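Local coordinates for MTH396 protein (Methanothermobacter thermautotrophicus, PDB 1NXH), which is of unknown function but, as an EhaM-family protein, is probably associated with the Eha energy-converting hydrogenase, and forms an all-helical homodimer linked by interchain disulfides, at the interface of chains A and B. Residues are numbered along the deposited sequence; one frame, centred on the assembly and turned at random. Chains: chain A/B, MTH396 protein.

The interface of chains A and B. Residues chain A 84, 86; chain B 24, 28, 39, 43, 46-47.
A:Ile86 presses its terminal methyl against B:Leu43, CD1 lying 3.4 Å from CD2 of the leucine, and this pair forms the apolar centre of a patch in the homodimer of this DUF1959 (EhaM-family) protein. The isoleucine belongs to the loop between helices 77-83 and 89-104 of chain A, whereas B:Leu43 stands on helix 37-46 of chain B. A branched side chain suits this place because its two arms can serve different neighbours. CG1 lies anti to the carbonyl carbon (chi1 -66°), and with chi2 extended at 173° that arm carries CD1 out to B:Leu43. On the way it passes B:Leu47, whose CD1 sits 3.7 Å from CG1 of A:Ile86, the two side chains crossing at about a right angle. The shorter arm, CG2, turns instead to the aliphatic stem of B:Lys46 and meets its CG at 3.9 Å. Cutting A:Ile86 back to an alanine removes both arms beyond CB, and would probably leave a gap beside B:Leu43 and B:Leu47 and the stem of B:Lys46 without its methyl partner.

Behind this centre, within chain B, B:Leu43 packs its CG 4.1 Å above the middle of the B:Phe39 ring. A broad flat face suits this second-shell role, since it is likely to help steady the leucine while the methyl CD2 reaches across to chain A. Beside it, A:Met84 points its bent end toward B:Leu28, with B:Val24 and B:Phe39 bordering that end; the flexible, unbranched chain of the native methionine can adapt to an irregular aliphatic surface, but selenium replaces its sulfur here, and the placement of the poorly ordered end is doubtful.

At the polar rim, B:Leu47 also sets CD2 3.7 Å from the backbone O of A:Met84. B:Lys46 suits the edge because its methylenes can pack on isoleucine while its chain, bent at chi2 and chi4, brings the amine NZ to 4.1 Å from the backbone O of A:Ile86, a loose approach beyond hydrogen-bonding range.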
HETATM    1  N   MSE A  84       1.620 -16.984   2.107  1.00 43.22           N
HETATM    2  CA  MSE A  84       0.984 -18.101   2.780  1.00 43.22           C
HETATM    3  C   MSE A  84      -0.008 -18.853   1.893  1.00 43.22           C
HETATM    4  O   MSE A  84      -0.121 -20.075   1.974  1.00 43.22           O
HETATM    5  CB  MSE A  84       0.313 -17.608   4.070  1.00 92.62           C
HETATM    6  CG  MSE A  84       1.257 -16.782   4.934  1.00 92.62           C
HETATM    7 SE   MSE A  84       0.628 -16.374   6.714  1.00 92.62          SE
HETATM    8  CE  MSE A  84      -0.217 -14.696   6.414  1.00 92.62           C
ATOM      9  N   ILE A  86      -3.229 -18.506   1.999  1.00 33.39           N
ATOM     10  CA  ILE A  86      -4.399 -18.757   2.825  1.00 33.39           C
ATOM     11  C   ILE A  86      -5.649 -18.394   2.015  1.00 33.39           C
ATOM     12  O   ILE A  86      -6.753 -18.883   2.284  1.00 33.39           O
ATOM     13  CB  ILE A  86      -4.366 -17.867   4.066  1.00 35.52           C
ATOM     14  CG1 ILE A  86      -3.197 -18.263   4.956  1.00 35.52           C
ATOM     15  CG2 ILE A  86      -5.684 -17.938   4.804  1.00 35.52           C
ATOM     16  CD1 ILE A  86      -3.003 -17.315   6.120  1.00 35.52           C
TER
ATOM     17  N   VAL B  24       4.665 -13.676  12.874  1.00 74.52           N
ATOM     18  CA  VAL B  24       3.507 -13.827  12.003  1.00 74.52           C
ATOM     19  C   VAL B  24       2.132 -13.726  12.651  1.00 74.52           C
ATOM     20  O   VAL B  24       1.348 -12.827  12.342  1.00 74.52           O
ATOM     21  CB  VAL B  24       3.598 -15.171  11.260  1.00 54.06           C
ATOM     22  CG1 VAL B  24       2.327 -15.421  10.468  1.00 54.06           C
ATOM     23  CG2 VAL B  24       4.808 -15.163  10.340  1.00 54.06           C
ATOM     24  N   LEU B  28       0.387  -9.974  12.266  1.00 70.38           N
ATOM     25  CA  LEU B  28      -0.804  -9.845  11.439  1.00 70.38           C
ATOM     26  C   LEU B  28      -2.006  -9.435  12.287  1.00 70.38           C
ATOM     27  O   LEU B  28      -3.037 -10.109  12.312  1.00 70.38           O
ATOM     28  CB  LEU B  28      -1.099 -11.156  10.697  1.00 43.31           C
ATOM     29  CG  LEU B  28      -0.299 -11.451   9.416  1.00 43.31           C
ATOM     30  CD1 LEU B  28      -0.981 -12.561   8.626  1.00 43.31           C
ATOM     31  CD2 LEU B  28      -0.238 -10.218   8.535  1.00 43.31           C
ATOM     32  N   PHE B  39      -7.376 -15.901  14.503  1.00 77.65           N
ATOM     33  CA  PHE B  39      -6.450 -16.040  13.389  1.00 77.65           C
ATOM     34  C   PHE B  39      -5.748 -17.387  13.471  1.00 77.65           C
ATOM     35  O   PHE B  39      -5.694 -18.142  12.496  1.00 77.65           O
ATOM     36  CB  PHE B  39      -5.422 -14.904  13.402  1.00 41.08           C
ATOM     37  CG  PHE B  39      -4.575 -14.839  12.157  1.00 41.08           C
ATOM     38  CD1 PHE B  39      -5.164 -14.937  10.885  1.00 41.08           C
ATOM     39  CD2 PHE B  39      -3.188 -14.699  12.241  1.00 41.08           C
ATOM     40  CE1 PHE B  39      -4.376 -14.900   9.704  1.00 41.08           C
ATOM     41  CE2 PHE B  39      -2.393 -14.660  11.073  1.00 41.08           C
ATOM     42  CZ  PHE B  39      -2.993 -14.763   9.803  1.00 41.08           C
ATOM     43  N   LEU B  43      -5.647 -20.150  10.639  1.00 46.06           N
ATOM     44  CA  LEU B  43      -4.458 -20.752  10.069  1.00 46.06           C
ATOM     45  C   LEU B  43      -4.600 -22.267  10.240  1.00 46.06           C
ATOM     46  O   LEU B  43      -4.438 -23.035   9.286  1.00 46.06           O
ATOM     47  CB  LEU B  43      -3.204 -20.248  10.793  1.00 50.17           C
ATOM     48  CG  LEU B  43      -2.796 -18.790  10.558  1.00 50.17           C
ATOM     49  CD1 LEU B  43      -1.787 -18.368  11.611  1.00 50.17           C
ATOM     50  CD2 LEU B  43      -2.209 -18.636   9.166  1.00 50.17           C
ATOM     51  N   LYS B  46      -7.037 -23.359   7.708  1.00 53.17           N
ATOM     52  CA  LYS B  46      -6.633 -23.311   6.306  1.00 53.17           C
ATOM     53  C   LYS B  46      -5.409 -24.114   5.866  1.00 53.17           C
ATOM     54  O   LYS B  46      -5.507 -24.986   4.998  1.00 53.17           O
ATOM     55  CB  LYS B  46      -6.464 -21.846   5.896  1.00 60.46           C
ATOM     56  CG  LYS B  46      -7.754 -21.017   6.006  1.00 60.46           C
ATOM     57  CD  LYS B  46      -8.804 -21.484   4.985  1.00 60.46           C
ATOM     58  CE  LYS B  46     -10.138 -20.720   5.095  1.00 60.46           C
ATOM     59  NZ  LYS B  46     -10.071 -19.284   4.652  1.00 60.46           N
ATOM     60  N   LEU B  47      -4.260 -23.817   6.457  1.00 76.16           N
ATOM     61  CA  LEU B  47      -3.023 -24.492   6.089  1.00 76.16           C
ATOM     62  C   LEU B  47      -2.859 -25.898   6.640  1.00 76.16           C
ATOM     63  O   LEU B  47      -3.216 -26.177   7.781  1.00 76.16           O
ATOM     64  CB  LEU B  47      -1.839 -23.624   6.497  1.00 43.45           C
ATOM     65  CG  LEU B  47      -1.736 -22.403   5.582  1.00 43.45           C
ATOM     66  CD1 LEU B  47      -1.473 -21.143   6.390  1.00 43.45           C
ATOM     67  CD2 LEU B  47      -0.652 -22.655   4.546  1.00 43.45           C
TER